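PDB 4G08: protein InvG from Salmonella enterica subsp. enterica serovar Typhimurium, which forms a ring-shaped multimer with an apparent central pore in the outer membrane, as the secretin of the type III secretion system that injects effectors into host cells. Local coordinates for residues D20-L23 / R24-F27; S99-E102 / F103-L107; F106-S110 / G111-K115. All coordinates share one frame; numbering follows the deposited sequence.

Interaction 1: residues D20-L23 / R24-F27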
loop_
_atom_site.group_PDB
_atom_site.type_symbol
_atom_site.label_atom_id
_atom_site.label_comp_id
_atom_site.label_asym_id
_atom_site.label_seq_id
_atom_site.Cartn_x
_atom_site.Cartn_y
_atom_site.Cartn_z
ATOM N N ASP A 20 -0.178 -19.345 -16.930
ATOM C CA ASP A 20 -1.502 -19.258 -16.336
ATOM C C ASP A 20 -1.500 -19.720 -14.893
ATOM O O ASP A 20 -2.383 -20.462 -14.463
ATOM C CB ASP A 20 -2.505 -20.073 -17.143
ATOM C CG ASP A 20 -3.299 -19.217 -18.097
ATOM O OD1 ASP A 20 -2.757 -18.896 -19.178
ATOM O OD2 ASP A 20 -4.300 -18.616 -17.645
ATOM N N ASP A 21 -0.493 -19.282 -14.154
ATOM C CA ASP A 21 -0.396 -19.595 -12.746
ATOM C C ASP A 21 -1.145 -18.535 -11.964
ATOM O O ASP A 21 -1.291 -17.407 -12.425
ATOM C CB ASP A 21 1.066 -19.628 -12.314
ATOM C CG ASP A 21 1.852 -20.709 -13.017
ATOM O OD1 ASP A 21 1.551 -21.904 -12.810
ATOM O OD2 ASP A 21 2.808 -20.364 -13.739
ATOM N N SER A 22 -1.696 -18.908 -10.819
ATOM C CA SER A 22 -2.405 -17.927 -10.016
ATOM C C SER A 22 -1.401 -16.923 -9.471
ATOM O O SER A 22 -0.235 -17.250 -9.266
ATOM C CB SER A 22 -3.150 -18.599 -8.870
ATOM O OG SER A 22 -2.249 -18.934 -7.828
ATOM N N LEU A 23 -1.859 -15.706 -9.215
ATOM C CA LEU A 23 -0.994 -14.693 -8.629
ATOM C C LEU A 23 -0.433 -15.160 -7.304
ATOM O O LEU A 23 0.660 -14.759 -6.914
ATOM C CB LEU A 23 -1.749 -13.387 -8.429
ATOM C CG LEU A 23 -1.898 -12.580 -9.711
ATOM C CD1 LEU A 23 -2.067 -11.101 -9.429
ATOM C CD2 LEU A 23 -0.694 -12.814 -10.599
ATOM N N ARG A 24 -1.186 -15.984 -6.586
ATOM C CA ARG A 24 -0.696 -16.458 -5.303
ATOM C C ARG A 24 0.550 -17.307 -5.474
ATOM O O ARG A 24 1.542 -17.119 -4.777
ATOM C CB ARG A 24 -1.750 -17.243 -4.536
ATOM C CG ARG A 24 -1.354 -17.447 -3.085
ATOM C CD ARG A 24 -2.446 -18.118 -2.274
ATOM N NE ARG A 24 -3.709 -17.388 -2.325
ATOM C CZ ARG A 24 -3.988 -16.350 -1.548
ATOM N NH1 ARG A 24 -3.065 -15.897 -0.714
ATOM N NH2 ARG A 24 -5.192 -15.792 -1.573
ATOM N N THR A 25 0.511 -18.222 -6.424
ATOM C CA THR A 25 1.669 -19.044 -6.711
ATOM C C THR A 25 2.831 -18.182 -7.181
ATOM O O THR A 25 3.948 -18.281 -6.665
ATOM C CB THR A 25 1.322 -20.069 -7.787
ATOM O OG1 THR A 25 0.384 -21.009 -7.250
ATOM C CG2 THR A 25 2.561 -20.796 -8.254
ATOM N N PHE A 26 2.521 -17.224 -8.040
ATOM C CA PHE A 26 3.543 -16.363 -8.603
ATOM C C PHE A 26 4.251 -15.552 -7.525
ATOM O O PHE A 26 5.479 -15.539 -7.456
ATOM C CB PHE A 26 2.926 -15.430 -9.627
ATOM C CG PHE A 26 3.888 -14.438 -10.181
ATOM C CD1 PHE A 26 4.801 -14.812 -11.146
ATOM C CD2 PHE A 26 3.972 -13.180 -9.635
ATOM C CE1 PHE A 26 5.737 -13.913 -11.608
ATOM C CE2 PHE A 26 4.871 -12.265 -10.121
ATOM C CZ PHE A 26 5.771 -12.641 -11.092
ATOM N N PHE A 27 3.486 -14.878 -6.677
ATOM C CA PHE A 27 4.107 -14.057 -5.643
ATOM C C PHE A 27 4.772 -14.864 -4.545
ATOM O O PHE A 27 5.794 -14.440 -4.013
ATOM C CB PHE A 27 3.118 -13.077 -5.042
ATOM C CG PHE A 27 2.840 -11.916 -5.920
ATOM C CD1 PHE A 27 3.866 -11.107 -6.360
ATOM C CD2 PHE A 27 1.581 -11.733 -6.440
ATOM C CE1 PHE A 27 3.620 -10.080 -7.241
ATOM C CE2 PHE A 27 1.327 -10.717 -7.331
ATOM C CZ PHE A 27 2.346 -9.880 -7.724
HETATM O O HOH W 1 -1.159 -21.649 -9.670
#

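Interaction 2: residues S99-E102 / F103-L107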
loop_
_atom_site.group_PDB
_atom_site.type_symbol
_atom_site.label_atom_id
_atom_site.label_comp_id
_atom_site.label_asym_id
_atom_site.label_seq_id
_atom_site.Cartn_x
_atom_site.Cartn_y
_atom_site.Cartn_z
ATOM N N SER A 99 -1.464 20.406 11.235
ATOM C CA SER A 99 -1.349 20.783 9.833
ATOM C C SER A 99 -1.151 19.542 8.995
ATOM O O SER A 99 -0.525 18.577 9.428
ATOM C CB SER A 99 -0.196 21.757 9.594
ATOM O OG SER A 99 1.060 21.165 9.876
ATOM N N LEU A 100 -1.701 19.578 7.793
ATOM C CA LEU A 100 -1.566 18.464 6.895
ATOM C C LEU A 100 -0.091 18.223 6.646
ATOM O O LEU A 100 0.355 17.111 6.597
ATOM C CB LEU A 100 -2.303 18.720 5.599
ATOM C CG LEU A 100 -2.155 17.641 4.530
ATOM C CD1 LEU A 100 -2.530 16.292 5.038
ATOM C CD2 LEU A 100 -2.956 17.968 3.276
ATOM N N ASN A 101 0.658 19.306 6.544
ATOM C CA ASN A 101 2.075 19.183 6.315
ATOM C C ASN A 101 2.827 18.526 7.461
ATOM O O ASN A 101 3.672 17.716 7.233
ATOM C CB ASN A 101 2.701 20.517 5.888
ATOM C CG ASN A 101 4.030 20.342 5.211
ATOM O OD1 ASN A 101 4.098 19.974 4.062
ATOM N ND2 ASN A 101 5.086 20.566 5.939
ATOM N N GLU A 102 2.476 18.858 8.682
ATOM C CA GLU A 102 3.038 18.223 9.876
ATOM C C GLU A 102 2.703 16.734 9.906
ATOM O O GLU A 102 3.532 15.913 10.291
ATOM C CB GLU A 102 2.456 18.915 11.116
ATOM C CG GLU A 102 3.059 18.547 12.466
ATOM C CD GLU A 102 2.315 19.206 13.625
ATOM O OE1 GLU A 102 1.433 20.060 13.367
ATOM O OE2 GLU A 102 2.567 18.824 14.790
ATOM N N PHE A 103 1.469 16.399 9.559
ATOM C CA PHE A 103 1.030 15.010 9.573
ATOM C C PHE A 103 1.711 14.177 8.488
ATOM O O PHE A 103 2.264 13.114 8.763
ATOM C CB PHE A 103 -0.479 14.945 9.407
ATOM C CG PHE A 103 -1.021 13.561 9.448
ATOM C CD1 PHE A 103 -0.868 12.789 10.581
ATOM C CD2 PHE A 103 -1.564 12.990 8.319
ATOM C CE1 PHE A 103 -1.336 11.499 10.617
ATOM C CE2 PHE A 103 -1.989 11.685 8.330
ATOM C CZ PHE A 103 -1.878 10.939 9.483
ATOM N N ASN A 104 1.823 14.759 7.303
ATOM C CA ASN A 104 2.564 14.154 6.208
ATOM C C ASN A 104 3.987 13.828 6.612
ATOM O O ASN A 104 4.469 12.719 6.390
ATOM C CB ASN A 104 2.620 15.124 5.041
ATOM C CG ASN A 104 1.696 14.734 3.919
ATOM O OD1 ASN A 104 1.809 13.650 3.347
ATOM N ND2 ASN A 104 0.847 15.667 3.522
ATOM N N ASN A 105 4.692 14.830 7.116
ATOM C CA ASN A 105 6.069 14.625 7.529
ATOM C C ASN A 105 6.177 13.555 8.585
ATOM O O ASN A 105 7.109 12.757 8.581
ATOM C CB ASN A 105 6.659 15.913 8.060
ATOM C CG ASN A 105 6.880 16.926 6.973
ATOM O OD1 ASN A 105 6.845 16.596 5.788
ATOM N ND2 ASN A 105 7.032 18.181 7.362
ATOM N N PHE A 106 5.187 13.498 9.458
ATOM C CA PHE A 106 5.190 12.507 10.502
ATOM C C PHE A 106 5.125 11.105 9.902
ATOM O O PHE A 106 5.883 10.217 10.296
ATOM C CB PHE A 106 4.012 12.745 11.431
ATOM C CG PHE A 106 3.795 11.650 12.413
ATOM C CD1 PHE A 106 4.680 11.459 13.457
ATOM C CD2 PHE A 106 2.790 10.736 12.219
ATOM C CE1 PHE A 106 4.497 10.437 14.358
ATOM C CE2 PHE A 106 2.616 9.691 13.097
ATOM C CZ PHE A 106 3.471 9.539 14.168
ATOM N N LEU A 107 4.250 10.914 8.919
ATOM C CA LEU A 107 4.147 9.616 8.263
ATOM C C LEU A 107 5.448 9.281 7.555
ATOM O O LEU A 107 5.826 8.114 7.461
ATOM C CB LEU A 107 3.015 9.602 7.246
ATOM C CG LEU A 107 1.617 9.778 7.818
ATOM C CD1 LEU A 107 0.622 9.706 6.679
ATOM C CD2 LEU A 107 1.332 8.707 8.853
#

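Interaction 3: residues F106-S110 / G111-K115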
loop_
_atom_site.group_PDB
_atom_site.type_symbol
_atom_site.label_atom_id
_atom_site.label_comp_id
_atom_site.label_asym_id
_atom_site.label_seq_id
_atom_site.Cartn_x
_atom_site.Cartn_y
_atom_site.Cartn_z
ATOM N N PHE A 106 5.187 13.498 9.458
ATOM C CA PHE A 106 5.190 12.507 10.502
ATOM C C PHE A 106 5.125 11.105 9.902
ATOM O O PHE A 106 5.883 10.217 10.296
ATOM C CB PHE A 106 4.012 12.745 11.431
ATOM C CG PHE A 106 3.795 11.650 12.413
ATOM C CD1 PHE A 106 4.680 11.459 13.457
ATOM C CD2 PHE A 106 2.790 10.736 12.219
ATOM C CE1 PHE A 106 4.497 10.437 14.358
ATOM C CE2 PHE A 106 2.616 9.691 13.097
ATOM C CZ PHE A 106 3.471 9.539 14.168
ATOM N N LEU A 107 4.250 10.914 8.919
ATOM C CA LEU A 107 4.147 9.616 8.263
ATOM C C LEU A 107 5.448 9.281 7.555
ATOM O O LEU A 107 5.826 8.114 7.461
ATOM C CB LEU A 107 3.015 9.602 7.246
ATOM C CG LEU A 107 1.617 9.778 7.818
ATOM C CD1 LEU A 107 0.622 9.706 6.679
ATOM C CD2 LEU A 107 1.332 8.707 8.853
ATOM N N LYS A 108 6.056 10.288 6.946
ATOM C CA LYS A 108 7.276 10.087 6.173
ATOM C C LYS A 108 8.444 9.683 7.063
ATOM O O LYS A 108 9.115 8.682 6.799
ATOM C CB LYS A 108 7.614 11.362 5.412
ATOM C CG LYS A 108 6.776 11.513 4.163
ATOM C CD LYS A 108 6.905 12.883 3.539
ATOM C CE LYS A 108 6.133 12.911 2.234
ATOM N NZ LYS A 108 6.151 14.244 1.581
ATOM N N ARG A 109 8.693 10.470 8.108
ATOM C CA ARG A 109 9.807 10.217 9.016
ATOM C C ARG A 109 9.709 8.802 9.530
ATOM O O ARG A 109 10.705 8.218 9.950
ATOM C CB ARG A 109 9.775 11.176 10.207
ATOM C CG ARG A 109 10.843 10.885 11.253
ATOM C CD ARG A 109 12.236 11.155 10.705
ATOM N NE ARG A 109 13.288 10.829 11.662
ATOM C CZ ARG A 109 13.996 9.703 11.640
ATOM N NH1 ARG A 109 13.710 8.754 10.759
ATOM N NH2 ARG A 109 14.950 9.499 12.539
ATOM N N SER A 110 8.477 8.385 9.765
ATOM C CA SER A 110 8.232 7.089 10.350
ATOM C C SER A 110 8.367 5.976 9.323
ATOM O O SER A 110 8.305 4.798 9.667
ATOM C CB SER A 110 6.842 7.049 10.971
ATOM O OG SER A 110 5.941 6.333 10.145
ATOM N N GLY A 111 8.519 6.343 8.059
ATOM C CA GLY A 111 8.723 5.344 7.021
ATOM C C GLY A 111 7.497 4.489 6.764
ATOM O O GLY A 111 7.605 3.410 6.182
ATOM N N LEU A 112 6.318 4.988 7.111
ATOM C CA LEU A 112 5.106 4.251 6.775
ATOM C C LEU A 112 4.458 4.788 5.521
ATOM O O LEU A 112 3.552 4.167 4.962
ATOM C CB LEU A 112 4.107 4.284 7.919
ATOM C CG LEU A 112 4.690 3.943 9.281
ATOM C CD1 LEU A 112 4.025 4.855 10.291
ATOM C CD2 LEU A 112 4.435 2.486 9.617
ATOM N N TYR A 113 4.843 6.003 5.160
ATOM C CA TYR A 113 4.268 6.685 4.021
ATOM C C TYR A 113 4.650 5.962 2.733
ATOM O O TYR A 113 5.684 5.290 2.670
ATOM C CB TYR A 113 4.763 8.127 3.992
ATOM C CG TYR A 113 4.269 8.917 2.820
ATOM C CD1 TYR A 113 3.009 9.476 2.826
ATOM C CD2 TYR A 113 5.079 9.136 1.721
ATOM C CE1 TYR A 113 2.573 10.246 1.777
ATOM C CE2 TYR A 113 4.648 9.891 0.657
ATOM C CZ TYR A 113 3.387 10.433 0.685
ATOM O OH TYR A 113 2.939 11.171 -0.383
ATOM N N ASN A 114 3.695 5.889 1.814
ATOM C CA ASN A 114 3.947 5.314 0.504
ATOM C C ASN A 114 3.604 6.336 -0.549
ATOM O O ASN A 114 2.453 6.746 -0.647
ATOM C CB ASN A 114 3.058 4.097 0.294
ATOM C CG ASN A 114 3.375 3.368 -0.984
ATOM O OD1 ASN A 114 3.358 3.952 -2.069
ATOM N ND2 ASN A 114 3.681 2.088 -0.868
ATOM N N LYS A 115 4.580 6.703 -1.373
ATOM C CA LYS A 115 4.380 7.771 -2.331
ATOM C C LYS A 115 3.304 7.499 -3.388
ATOM O O LYS A 115 2.790 8.398 -3.989
ATOM C CB LYS A 115 5.679 8.147 -3.025
ATOM C CG LYS A 115 6.240 7.084 -3.871
ATOM C CD LYS A 115 7.195 7.644 -4.878
ATOM C CE LYS A 115 8.207 6.612 -5.285
ATOM N NZ LYS A 115 7.974 6.034 -6.605
#

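Interaction 1: residues D20-L23 / R24-F27
The hydroxyl of Ser22 reaches forward to the first turn of helix 23-30 and accepts the amide of Thr25, with OG 3.2 Å from Thr25 N and the N-H aimed almost straight at it (169°). A chi1 of 78° sets OG between the backbone N and carbonyl carbon of Ser22, the rotation that brings it to that amide. A water completes the polar side: it accepts from Ser22 N at 3.0 Å and is hydrogen-bonded to Thr25 OG1 at 2.9 Å, bridging the residue before the helix to its first turn.

Two backbone bonds start the helical pattern. Phe26 N reaches Ser22 O at 3.0 Å, while Phe27 N reaches Leu23 O at 2.8 Å.

Apolar contact is made on the inner side, where Leu23 and Phe27 lie alongside each other and CD1 of Leu23 meets CE2 of Phe27 at 4.0 Å. Both touch Leu71, and Phe26 meets Phe53 edge-to-face. Phe26 also presents CD2 to one face of the Phe27 ring.

The arrangement is a serine N-cap at a strand-to-helix junction, here joining strand 16-22 to the first helix of the secretin N0 domain.

Interaction 2: residues S99-E102 / F103-L107
Ser99 to Phe106 is bound by four successive i to i+4 backbone hydrogen bonds: Phe103 N to Ser99 O, Asn104 N to Leu100 O, Asn105 N to Asn101 O and Phe106 N to Glu102 O, the last being the most bent, with an N-H...O angle of 144°. This is the opening of helix 100-109, and Ser99 is its N-cap. The OG of Ser99 takes the amide of Glu102 at 3.0 Å from OG to N, giving an N-H of the first turn an acceptor that the helix backbone cannot supply.

One step along, Leu100 O serves two donors of the same residue. Besides the backbone N of Asn104 at 2.9 Å, it receives a weak bond from Asn104 ND2 at 3.4 Å, strongly bent at 132°. For this the amide of Asn104 folds back toward the start of the helix, its chi1 of -105° lying away from the usual staggered values. ND2 then also rests against the isobutyl group of Leu100, 3.7 Å from CG, where the two side chains cross obliquely. Asn101 and Asn105 repeat the i to i+4 spacing on the exposed side.

Phe103 points the other way, its CG anti to the backbone N, and Leu107 CG sits 4.0 Å above one face of its ring, offset toward the rim.

On the buried side of the helix, the Phe103 ring packs on Ala143, Ala144 and Met147 of helix 134-150 and on Leu95 and Leu119 of the loops, while Asn104 leans on Tyr113 and Leu119. The helix thus lies by its buried side against helix 134-150, while Asn101, Glu102 and Asn105 lie on the exposed side.

Interaction 3: residues F106-S110 / G111-K115
Lys108 lays its aliphatic chain over one face of the Tyr113 ring, the two side chains running alongside and pointing the same way. CE carries the closest contact, a CH-pi approach 4.0 Å from the ring centroid of Tyr113 and 22° off the normal, and CG touches the same ring nearer its CB end. The ammonium NZ lies further along, 5.1 Å from that centroid, so any cation-pi attraction is weak at most. An extended chain beyond CG lets Lys108 follow the ring from its base outward, and a CG anti to the backbone N (chi1 178°) turns Tyr113 to that chain. Beside this pair, CB of Leu107 and CB of Tyr113 are 4.0 Å apart.

What holds Tyr113 there is the ending of the helix. Leu107 O receives both Leu112 N, at 3.2 Å and close to the carbonyl direction, and Tyr113 N, at 3.3 Å from well above the carbonyl plane. Gly111 N binds Lys108 O at 2.7 Å, also from above the plane. Gly111 departs from the right-handed helical conformation, with a positive phi of 69°; its bond and that of Leu112 N define a Schellman motif, which ends helix 100-109 and turns the chain out of it.

Further out, the OH of Tyr74 is hydrogen-bonded to Leu112 O. Against helix 134-150, Leu107 meets Ala143, Leu112 meets Met139 and Tyr113 meets Tyr136, so the turn leads toward strand 120-121 along that helix.

In the fold
Interaction 1 comes first along the chain and lies in the N0 domain; interactions 2 and 3 follow in the short secretin domain. The centre of interaction 1 is about 37 Å from that of interaction 2 and about 30 Å from that of interaction 3, on the opposite side of the chain's centre. Interactions 2 and 3 are instead neighbours, about 9 Å apart between centres, sharing Phe106 and Leu107 on helix 100-109 and touching where Asn104 packs on Tyr113. Together they treat both ends of one helix, whereas interaction 1 starts another. Each of the two periplasmic domains thus has a serine-capped helix start of its own.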